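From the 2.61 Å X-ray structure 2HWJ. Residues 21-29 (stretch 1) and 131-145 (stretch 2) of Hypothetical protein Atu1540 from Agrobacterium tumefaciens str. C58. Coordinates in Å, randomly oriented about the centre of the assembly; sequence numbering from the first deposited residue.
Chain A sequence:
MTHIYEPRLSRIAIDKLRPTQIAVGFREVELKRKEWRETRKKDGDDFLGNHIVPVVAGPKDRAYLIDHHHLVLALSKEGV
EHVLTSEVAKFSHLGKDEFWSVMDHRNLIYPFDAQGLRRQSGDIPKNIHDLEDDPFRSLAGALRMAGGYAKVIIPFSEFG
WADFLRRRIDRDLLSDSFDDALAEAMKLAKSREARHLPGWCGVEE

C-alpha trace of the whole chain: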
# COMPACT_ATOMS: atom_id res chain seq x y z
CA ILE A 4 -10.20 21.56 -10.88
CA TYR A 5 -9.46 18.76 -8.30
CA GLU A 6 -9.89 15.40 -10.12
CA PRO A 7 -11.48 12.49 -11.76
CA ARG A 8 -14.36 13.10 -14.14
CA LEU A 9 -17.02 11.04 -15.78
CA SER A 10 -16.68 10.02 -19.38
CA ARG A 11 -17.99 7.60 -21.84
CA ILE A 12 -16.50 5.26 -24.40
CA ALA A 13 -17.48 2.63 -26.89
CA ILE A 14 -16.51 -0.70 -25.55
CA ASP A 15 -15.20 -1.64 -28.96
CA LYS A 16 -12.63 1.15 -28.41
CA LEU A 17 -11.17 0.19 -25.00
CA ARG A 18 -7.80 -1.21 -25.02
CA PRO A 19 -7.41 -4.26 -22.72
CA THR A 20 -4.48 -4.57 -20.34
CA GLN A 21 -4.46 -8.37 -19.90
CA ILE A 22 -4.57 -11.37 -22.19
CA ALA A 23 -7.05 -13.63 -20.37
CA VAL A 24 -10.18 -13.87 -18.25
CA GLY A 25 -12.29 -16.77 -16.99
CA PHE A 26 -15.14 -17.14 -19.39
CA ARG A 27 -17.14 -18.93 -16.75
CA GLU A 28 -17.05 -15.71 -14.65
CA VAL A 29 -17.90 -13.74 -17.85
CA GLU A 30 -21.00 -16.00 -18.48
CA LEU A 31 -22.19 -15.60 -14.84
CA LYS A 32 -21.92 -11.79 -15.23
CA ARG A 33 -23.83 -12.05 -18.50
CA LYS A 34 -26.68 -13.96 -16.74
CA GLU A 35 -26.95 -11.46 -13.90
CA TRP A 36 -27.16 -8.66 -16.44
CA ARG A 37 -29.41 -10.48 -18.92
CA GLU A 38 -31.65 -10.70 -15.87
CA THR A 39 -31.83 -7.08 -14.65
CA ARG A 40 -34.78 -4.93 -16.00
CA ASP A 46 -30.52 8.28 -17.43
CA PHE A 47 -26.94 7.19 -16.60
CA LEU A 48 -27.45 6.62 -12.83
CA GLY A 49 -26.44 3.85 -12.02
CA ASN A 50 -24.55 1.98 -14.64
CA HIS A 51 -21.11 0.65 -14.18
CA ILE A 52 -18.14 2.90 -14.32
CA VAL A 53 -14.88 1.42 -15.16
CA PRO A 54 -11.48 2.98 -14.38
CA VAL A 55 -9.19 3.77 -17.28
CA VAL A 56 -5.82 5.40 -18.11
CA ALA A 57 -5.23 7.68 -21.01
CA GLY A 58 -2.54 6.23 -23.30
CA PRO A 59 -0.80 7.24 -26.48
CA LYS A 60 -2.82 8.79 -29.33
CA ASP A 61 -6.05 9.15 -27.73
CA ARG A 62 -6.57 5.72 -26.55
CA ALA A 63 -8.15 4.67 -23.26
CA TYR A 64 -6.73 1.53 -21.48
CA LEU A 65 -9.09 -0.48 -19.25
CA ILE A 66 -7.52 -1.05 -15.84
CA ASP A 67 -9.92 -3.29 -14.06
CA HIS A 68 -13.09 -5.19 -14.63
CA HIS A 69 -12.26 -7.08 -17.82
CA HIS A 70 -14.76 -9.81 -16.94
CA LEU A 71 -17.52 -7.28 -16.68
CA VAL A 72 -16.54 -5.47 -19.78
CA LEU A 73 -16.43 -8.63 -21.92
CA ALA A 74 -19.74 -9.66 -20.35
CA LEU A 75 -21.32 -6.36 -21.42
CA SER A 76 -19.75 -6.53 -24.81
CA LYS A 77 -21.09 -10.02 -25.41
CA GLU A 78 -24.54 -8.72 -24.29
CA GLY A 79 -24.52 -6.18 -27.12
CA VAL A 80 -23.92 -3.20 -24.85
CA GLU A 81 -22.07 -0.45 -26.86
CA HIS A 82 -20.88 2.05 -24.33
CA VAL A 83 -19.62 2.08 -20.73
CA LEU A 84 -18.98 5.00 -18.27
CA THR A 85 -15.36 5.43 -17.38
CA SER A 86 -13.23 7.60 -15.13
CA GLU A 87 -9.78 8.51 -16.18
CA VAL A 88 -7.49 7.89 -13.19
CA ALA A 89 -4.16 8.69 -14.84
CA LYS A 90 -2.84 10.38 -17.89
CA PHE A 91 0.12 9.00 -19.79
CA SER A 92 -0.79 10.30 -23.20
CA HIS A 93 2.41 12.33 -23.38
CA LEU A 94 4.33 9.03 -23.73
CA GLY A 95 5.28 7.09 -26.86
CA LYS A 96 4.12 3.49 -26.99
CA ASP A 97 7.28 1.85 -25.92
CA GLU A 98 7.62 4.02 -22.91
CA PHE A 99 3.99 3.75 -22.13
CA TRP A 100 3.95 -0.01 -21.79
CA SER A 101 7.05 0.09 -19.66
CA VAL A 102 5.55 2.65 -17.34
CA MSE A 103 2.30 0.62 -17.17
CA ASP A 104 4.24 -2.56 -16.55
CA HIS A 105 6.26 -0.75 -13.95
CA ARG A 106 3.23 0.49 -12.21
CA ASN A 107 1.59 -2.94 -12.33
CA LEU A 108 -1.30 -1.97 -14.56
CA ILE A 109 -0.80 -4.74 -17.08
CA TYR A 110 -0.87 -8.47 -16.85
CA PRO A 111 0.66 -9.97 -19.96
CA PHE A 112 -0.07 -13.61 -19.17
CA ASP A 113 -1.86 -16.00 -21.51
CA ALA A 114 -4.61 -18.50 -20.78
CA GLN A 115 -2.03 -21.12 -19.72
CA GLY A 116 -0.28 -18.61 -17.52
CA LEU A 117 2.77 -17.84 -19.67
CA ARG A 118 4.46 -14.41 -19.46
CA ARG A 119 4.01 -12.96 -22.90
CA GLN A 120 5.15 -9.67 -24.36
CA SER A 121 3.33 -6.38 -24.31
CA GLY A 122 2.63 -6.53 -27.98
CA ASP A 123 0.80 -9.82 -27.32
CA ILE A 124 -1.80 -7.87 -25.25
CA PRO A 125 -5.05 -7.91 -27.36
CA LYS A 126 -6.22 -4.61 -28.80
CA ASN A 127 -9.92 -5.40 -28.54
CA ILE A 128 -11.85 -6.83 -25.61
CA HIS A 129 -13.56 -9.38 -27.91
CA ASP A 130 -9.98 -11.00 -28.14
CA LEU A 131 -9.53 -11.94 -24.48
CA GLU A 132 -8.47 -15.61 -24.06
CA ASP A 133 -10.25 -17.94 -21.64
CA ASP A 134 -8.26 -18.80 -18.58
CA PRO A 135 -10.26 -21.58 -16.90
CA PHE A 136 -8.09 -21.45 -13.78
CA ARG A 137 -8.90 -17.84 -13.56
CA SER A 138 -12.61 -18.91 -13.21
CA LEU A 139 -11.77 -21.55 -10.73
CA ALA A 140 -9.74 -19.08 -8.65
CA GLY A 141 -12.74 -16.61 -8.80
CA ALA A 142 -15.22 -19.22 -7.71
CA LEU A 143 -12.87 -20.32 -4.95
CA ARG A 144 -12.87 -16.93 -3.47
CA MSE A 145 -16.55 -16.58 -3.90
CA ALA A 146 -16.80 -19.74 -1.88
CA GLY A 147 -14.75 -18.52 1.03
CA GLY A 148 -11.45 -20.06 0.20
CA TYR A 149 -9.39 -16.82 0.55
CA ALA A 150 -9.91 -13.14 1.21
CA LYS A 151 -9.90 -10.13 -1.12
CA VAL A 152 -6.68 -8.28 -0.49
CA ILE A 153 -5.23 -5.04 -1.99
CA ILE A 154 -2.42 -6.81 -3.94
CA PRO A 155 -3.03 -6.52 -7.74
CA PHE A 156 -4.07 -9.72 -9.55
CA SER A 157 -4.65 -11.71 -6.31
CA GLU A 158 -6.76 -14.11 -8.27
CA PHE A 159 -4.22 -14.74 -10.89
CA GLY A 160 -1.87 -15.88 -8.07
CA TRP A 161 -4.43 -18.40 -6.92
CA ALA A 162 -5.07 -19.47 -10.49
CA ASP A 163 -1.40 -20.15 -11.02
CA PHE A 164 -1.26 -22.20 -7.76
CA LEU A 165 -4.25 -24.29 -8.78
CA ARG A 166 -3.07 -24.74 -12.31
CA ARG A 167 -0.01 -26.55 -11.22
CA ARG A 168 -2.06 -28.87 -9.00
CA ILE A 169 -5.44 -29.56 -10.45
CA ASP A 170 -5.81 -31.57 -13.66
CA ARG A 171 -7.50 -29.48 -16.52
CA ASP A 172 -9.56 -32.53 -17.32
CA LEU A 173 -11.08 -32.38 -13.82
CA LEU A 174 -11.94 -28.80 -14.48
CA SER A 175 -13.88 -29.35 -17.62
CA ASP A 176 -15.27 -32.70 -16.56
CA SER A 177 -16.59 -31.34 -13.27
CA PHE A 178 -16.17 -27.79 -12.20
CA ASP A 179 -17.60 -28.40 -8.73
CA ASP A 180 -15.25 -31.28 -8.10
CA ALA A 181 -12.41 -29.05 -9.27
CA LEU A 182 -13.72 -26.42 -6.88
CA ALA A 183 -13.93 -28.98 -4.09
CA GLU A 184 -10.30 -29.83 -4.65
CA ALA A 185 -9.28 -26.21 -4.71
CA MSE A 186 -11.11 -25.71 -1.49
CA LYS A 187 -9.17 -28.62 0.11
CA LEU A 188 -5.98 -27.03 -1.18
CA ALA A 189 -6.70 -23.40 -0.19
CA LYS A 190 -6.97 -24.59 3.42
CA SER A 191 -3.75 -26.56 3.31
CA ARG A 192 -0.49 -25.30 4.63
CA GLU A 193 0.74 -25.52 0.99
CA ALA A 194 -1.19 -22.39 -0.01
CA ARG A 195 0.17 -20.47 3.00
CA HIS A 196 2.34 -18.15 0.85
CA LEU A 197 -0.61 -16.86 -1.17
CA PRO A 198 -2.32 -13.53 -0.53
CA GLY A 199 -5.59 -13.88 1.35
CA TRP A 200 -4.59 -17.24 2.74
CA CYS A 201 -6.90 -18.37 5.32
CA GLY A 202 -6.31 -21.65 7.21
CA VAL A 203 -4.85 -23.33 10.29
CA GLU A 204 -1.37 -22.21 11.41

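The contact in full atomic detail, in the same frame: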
# COMPACT_ATOMS: atom_id res chain seq x y z
N GLN A 21 -4.77 -6.95 -20.24
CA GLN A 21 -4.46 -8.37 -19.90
C GLN A 21 -4.92 -9.27 -21.03
O GLN A 21 -5.75 -8.89 -21.87
CB GLN A 21 -5.10 -8.79 -18.56
CG GLN A 21 -6.62 -8.87 -18.53
CD GLN A 21 -7.16 -8.98 -17.14
OE1 GLN A 21 -6.88 -8.12 -16.35
NE2 GLN A 21 -7.98 -10.00 -16.84
N ILE A 22 -4.38 -10.47 -21.08
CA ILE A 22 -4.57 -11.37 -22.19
C ILE A 22 -5.75 -12.27 -21.94
O ILE A 22 -6.43 -12.64 -22.89
CB ILE A 22 -3.29 -12.15 -22.39
CG1 ILE A 22 -2.23 -11.17 -22.87
CG2 ILE A 22 -3.44 -13.15 -23.48
CD1 ILE A 22 -0.92 -11.67 -22.85
N ALA A 23 -6.06 -12.56 -20.67
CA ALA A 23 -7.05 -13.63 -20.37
C ALA A 23 -8.03 -13.26 -19.30
O ALA A 23 -7.78 -12.36 -18.54
CB ALA A 23 -6.38 -14.98 -20.10
N VAL A 24 -9.19 -13.94 -19.31
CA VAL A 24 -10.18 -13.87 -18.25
C VAL A 24 -10.82 -15.26 -18.19
O VAL A 24 -10.57 -16.11 -19.06
CB VAL A 24 -11.31 -12.88 -18.57
CG1 VAL A 24 -10.85 -11.44 -18.48
CG2 VAL A 24 -11.93 -13.17 -20.00
N GLY A 25 -11.65 -15.49 -17.19
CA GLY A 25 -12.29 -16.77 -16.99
C GLY A 25 -13.67 -16.61 -17.58
O GLY A 25 -14.49 -15.86 -17.07
N PHE A 26 -13.93 -17.32 -18.67
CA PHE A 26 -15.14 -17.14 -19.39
C PHE A 26 -16.26 -17.58 -18.54
O PHE A 26 -17.36 -17.05 -18.70
CB PHE A 26 -15.09 -17.98 -20.63
CG PHE A 26 -14.41 -17.31 -21.76
CD1 PHE A 26 -14.55 -17.81 -23.05
CD2 PHE A 26 -13.61 -16.17 -21.53
CE1 PHE A 26 -13.89 -17.17 -24.10
CE2 PHE A 26 -12.94 -15.52 -22.57
CZ PHE A 26 -13.07 -15.99 -23.84
N ARG A 27 -16.04 -18.54 -17.63
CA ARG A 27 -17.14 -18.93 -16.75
C ARG A 27 -17.66 -17.72 -15.95
O ARG A 27 -18.86 -17.57 -15.77
CB ARG A 27 -16.75 -20.08 -15.79
CG ARG A 27 -17.74 -21.22 -15.79
CD ARG A 27 -17.56 -22.17 -14.61
NE ARG A 27 -18.02 -21.56 -13.36
CZ ARG A 27 -18.99 -22.04 -12.58
NH1 ARG A 27 -19.63 -23.17 -12.92
NH2 ARG A 27 -19.32 -21.38 -11.45
N GLU A 28 -16.73 -16.88 -15.44
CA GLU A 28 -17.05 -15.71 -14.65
C GLU A 28 -17.81 -14.75 -15.60
O GLU A 28 -18.93 -14.31 -15.27
CB GLU A 28 -15.77 -15.08 -14.05
CG GLU A 28 -15.97 -14.00 -12.89
CD GLU A 28 -14.74 -13.91 -11.81
OE1 GLU A 28 -13.55 -14.21 -12.20
OE2 GLU A 28 -14.91 -13.52 -10.61
N VAL A 29 -17.22 -14.50 -16.80
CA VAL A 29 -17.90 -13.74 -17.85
C VAL A 29 -19.37 -14.19 -17.97
O VAL A 29 -20.28 -13.39 -17.67
CB VAL A 29 -17.21 -13.83 -19.21
CG1 VAL A 29 -18.04 -13.20 -20.33
CG2 VAL A 29 -15.89 -13.19 -19.13
N LEU A 131 -9.96 -11.23 -25.67
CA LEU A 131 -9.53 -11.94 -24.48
C LEU A 131 -9.61 -13.46 -24.65
O LEU A 131 -10.52 -13.95 -25.25
CB LEU A 131 -10.37 -11.46 -23.34
CG LEU A 131 -9.92 -10.01 -23.13
CD1 LEU A 131 -10.74 -9.29 -22.07
CD2 LEU A 131 -8.43 -9.99 -22.73
N GLU A 132 -8.59 -14.16 -24.14
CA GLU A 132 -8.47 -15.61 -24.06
C GLU A 132 -9.13 -16.13 -22.79
O GLU A 132 -9.25 -15.39 -21.80
CB GLU A 132 -7.01 -15.99 -23.96
CG GLU A 132 -6.31 -15.84 -25.23
CD GLU A 132 -4.79 -16.15 -25.14
OE1 GLU A 132 -4.02 -15.67 -26.05
OE2 GLU A 132 -4.36 -16.87 -24.20
N ASP A 133 -9.50 -17.41 -22.78
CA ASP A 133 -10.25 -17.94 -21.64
C ASP A 133 -9.25 -18.57 -20.76
O ASP A 133 -8.63 -19.54 -21.21
CB ASP A 133 -11.28 -18.96 -22.09
CG ASP A 133 -12.04 -19.65 -20.92
OD1 ASP A 133 -12.15 -19.15 -19.76
OD2 ASP A 133 -12.58 -20.74 -21.18
N ASP A 134 -9.05 -18.04 -19.54
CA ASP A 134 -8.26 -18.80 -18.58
C ASP A 134 -9.13 -19.57 -17.55
O ASP A 134 -9.66 -19.04 -16.59
CB ASP A 134 -7.07 -18.03 -18.03
CG ASP A 134 -6.34 -18.77 -16.86
OD1 ASP A 134 -6.65 -19.98 -16.60
OD2 ASP A 134 -5.43 -18.14 -16.16
N PRO A 135 -9.31 -20.88 -17.78
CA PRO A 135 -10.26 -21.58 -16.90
C PRO A 135 -9.78 -21.62 -15.47
O PRO A 135 -10.59 -21.66 -14.56
CB PRO A 135 -10.36 -23.01 -17.51
CG PRO A 135 -9.06 -23.16 -18.38
CD PRO A 135 -8.72 -21.73 -18.84
N PHE A 136 -8.48 -21.57 -15.22
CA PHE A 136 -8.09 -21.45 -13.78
C PHE A 136 -8.41 -20.10 -13.22
O PHE A 136 -8.67 -19.99 -12.00
CB PHE A 136 -6.65 -21.90 -13.48
CG PHE A 136 -6.49 -23.36 -13.69
CD1 PHE A 136 -6.11 -23.86 -14.97
CD2 PHE A 136 -6.86 -24.28 -12.69
CE1 PHE A 136 -6.05 -25.22 -15.21
CE2 PHE A 136 -6.79 -25.67 -12.92
CZ PHE A 136 -6.36 -26.14 -14.19
N ARG A 137 -8.45 -19.08 -14.08
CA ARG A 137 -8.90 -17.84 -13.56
C ARG A 137 -10.34 -17.98 -13.01
O ARG A 137 -10.67 -17.37 -11.95
CB ARG A 137 -8.78 -16.77 -14.60
CG ARG A 137 -9.30 -15.46 -14.16
CD ARG A 137 -8.53 -14.97 -13.00
NE ARG A 137 -9.06 -13.70 -12.57
CZ ARG A 137 -10.20 -13.56 -11.89
NH1 ARG A 137 -10.93 -14.63 -11.60
NH2 ARG A 137 -10.64 -12.35 -11.54
N SER A 138 -11.21 -18.78 -13.67
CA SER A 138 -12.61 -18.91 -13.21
C SER A 138 -12.66 -19.70 -11.95
O SER A 138 -13.45 -19.42 -11.04
CB SER A 138 -13.44 -19.66 -14.19
OG SER A 138 -13.58 -18.96 -15.38
N LEU A 139 -11.84 -20.73 -11.92
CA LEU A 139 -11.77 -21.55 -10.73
C LEU A 139 -11.32 -20.70 -9.54
O LEU A 139 -12.00 -20.71 -8.53
CB LEU A 139 -10.81 -22.72 -10.93
CG LEU A 139 -10.88 -23.72 -9.76
CD1 LEU A 139 -12.24 -24.43 -9.65
CD2 LEU A 139 -9.77 -24.71 -9.80
N ALA A 140 -10.21 -19.95 -9.68
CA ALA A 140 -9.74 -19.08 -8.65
C ALA A 140 -10.85 -18.06 -8.24
O ALA A 140 -11.05 -17.79 -7.07
CB ALA A 140 -8.47 -18.41 -9.06
N GLY A 141 -11.62 -17.54 -9.18
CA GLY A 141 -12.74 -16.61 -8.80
C GLY A 141 -13.72 -17.34 -7.91
O GLY A 141 -14.11 -16.85 -6.83
N ALA A 142 -14.08 -18.57 -8.30
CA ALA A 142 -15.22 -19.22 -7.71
C ALA A 142 -14.78 -19.60 -6.34
O ALA A 142 -15.59 -19.53 -5.40
CB ALA A 142 -15.57 -20.41 -8.47
N LEU A 143 -13.49 -19.93 -6.21
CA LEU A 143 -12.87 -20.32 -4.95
C LEU A 143 -13.04 -19.23 -3.96
O LEU A 143 -13.37 -19.49 -2.79
CB LEU A 143 -11.38 -20.44 -5.13
CG LEU A 143 -10.45 -21.41 -4.41
CD1 LEU A 143 -9.05 -20.81 -4.33
CD2 LEU A 143 -10.91 -21.77 -3.08
N ARG A 144 -12.82 -18.00 -4.41
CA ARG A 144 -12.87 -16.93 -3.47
C ARG A 144 -14.31 -16.73 -3.07
O ARG A 144 -14.60 -16.48 -1.91
CB ARG A 144 -12.32 -15.65 -4.03
CG ARG A 144 -12.01 -14.66 -2.91
CD ARG A 144 -12.14 -13.21 -3.31
NE ARG A 144 -12.09 -13.08 -4.74
CZ ARG A 144 -13.08 -12.53 -5.44
NH1 ARG A 144 -14.12 -12.05 -4.78
NH2 ARG A 144 -12.99 -12.47 -6.79
N MSE A 145 -15.18 -16.87 -4.05
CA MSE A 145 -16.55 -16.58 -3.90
C MSE A 145 -17.06 -17.57 -2.91
O MSE A 145 -18.11 -17.36 -2.27
CB MSE A 145 -17.20 -16.82 -5.21
CG MSE A 145 -18.32 -15.94 -5.50
SE MSE A 145 -18.02 -15.18 -7.29
CE MSE A 145 -18.72 -13.30 -6.78
O HOH W 1 -9.13 -10.38 -13.80
O HOH W 2 -13.39 -20.03 -17.82

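The two stretches meet first as paired parallel strands, joined by three backbone hydrogen bonds. E132 N donates to I22 O at 2.9 Å with an N-H...O angle of 173°, V24 N donates to E132 O at 2.9 Å and 162°, and D134 N donates to V24 O at 2.5 Å and 156°, a short bond. E132 thus uses both its amide and its carbonyl on stretch 1, flanking A23. V24 O also lies 3.1 Å from E132 O, but both are acceptors and no bond joins them. A23 O accepts within its own stretch, from Q21 NE2 at 2.9 Å and 153°.

Beyond the strands each stretch enters a helix, whose first amides lack carbonyl partners from a preceding turn. At F26 a side-chain carboxylate of the other stretch takes that place: F26 N donates to D133 OD1 at 2.8 Å and 173°. Water 2 extends this arrangement: its oxygen accepts from R27 N at 3.0 Å, donates to D133 OD1 at 2.5 Å and lies 2.7 Å from S138 OG. The same aspartate packs on the F26 ring, with D133 CB 3.5 Å from the ring centroid and 8° off the normal, a CH-pi contact. In stretch 2, D134 OD1 caps the helix through weak bonds from F136 N at 2.8 Å and R137 N at 3.2 Å.

G25 fits tightly against this helix: its CA is 3.0 Å from S138 OG, and an ideal CB would fall 2.2 Å from that oxygen, a clash. Farther along, E28 OE1 and R137 NH1 form a salt bridge at 2.7 Å; its hydrogen bond is weak, with an angle of 118°. R137 NH2 also donates weakly to water 1 at 3.4 Å, and Q21 NE2 donates to that water's oxygen at 3.3 Å.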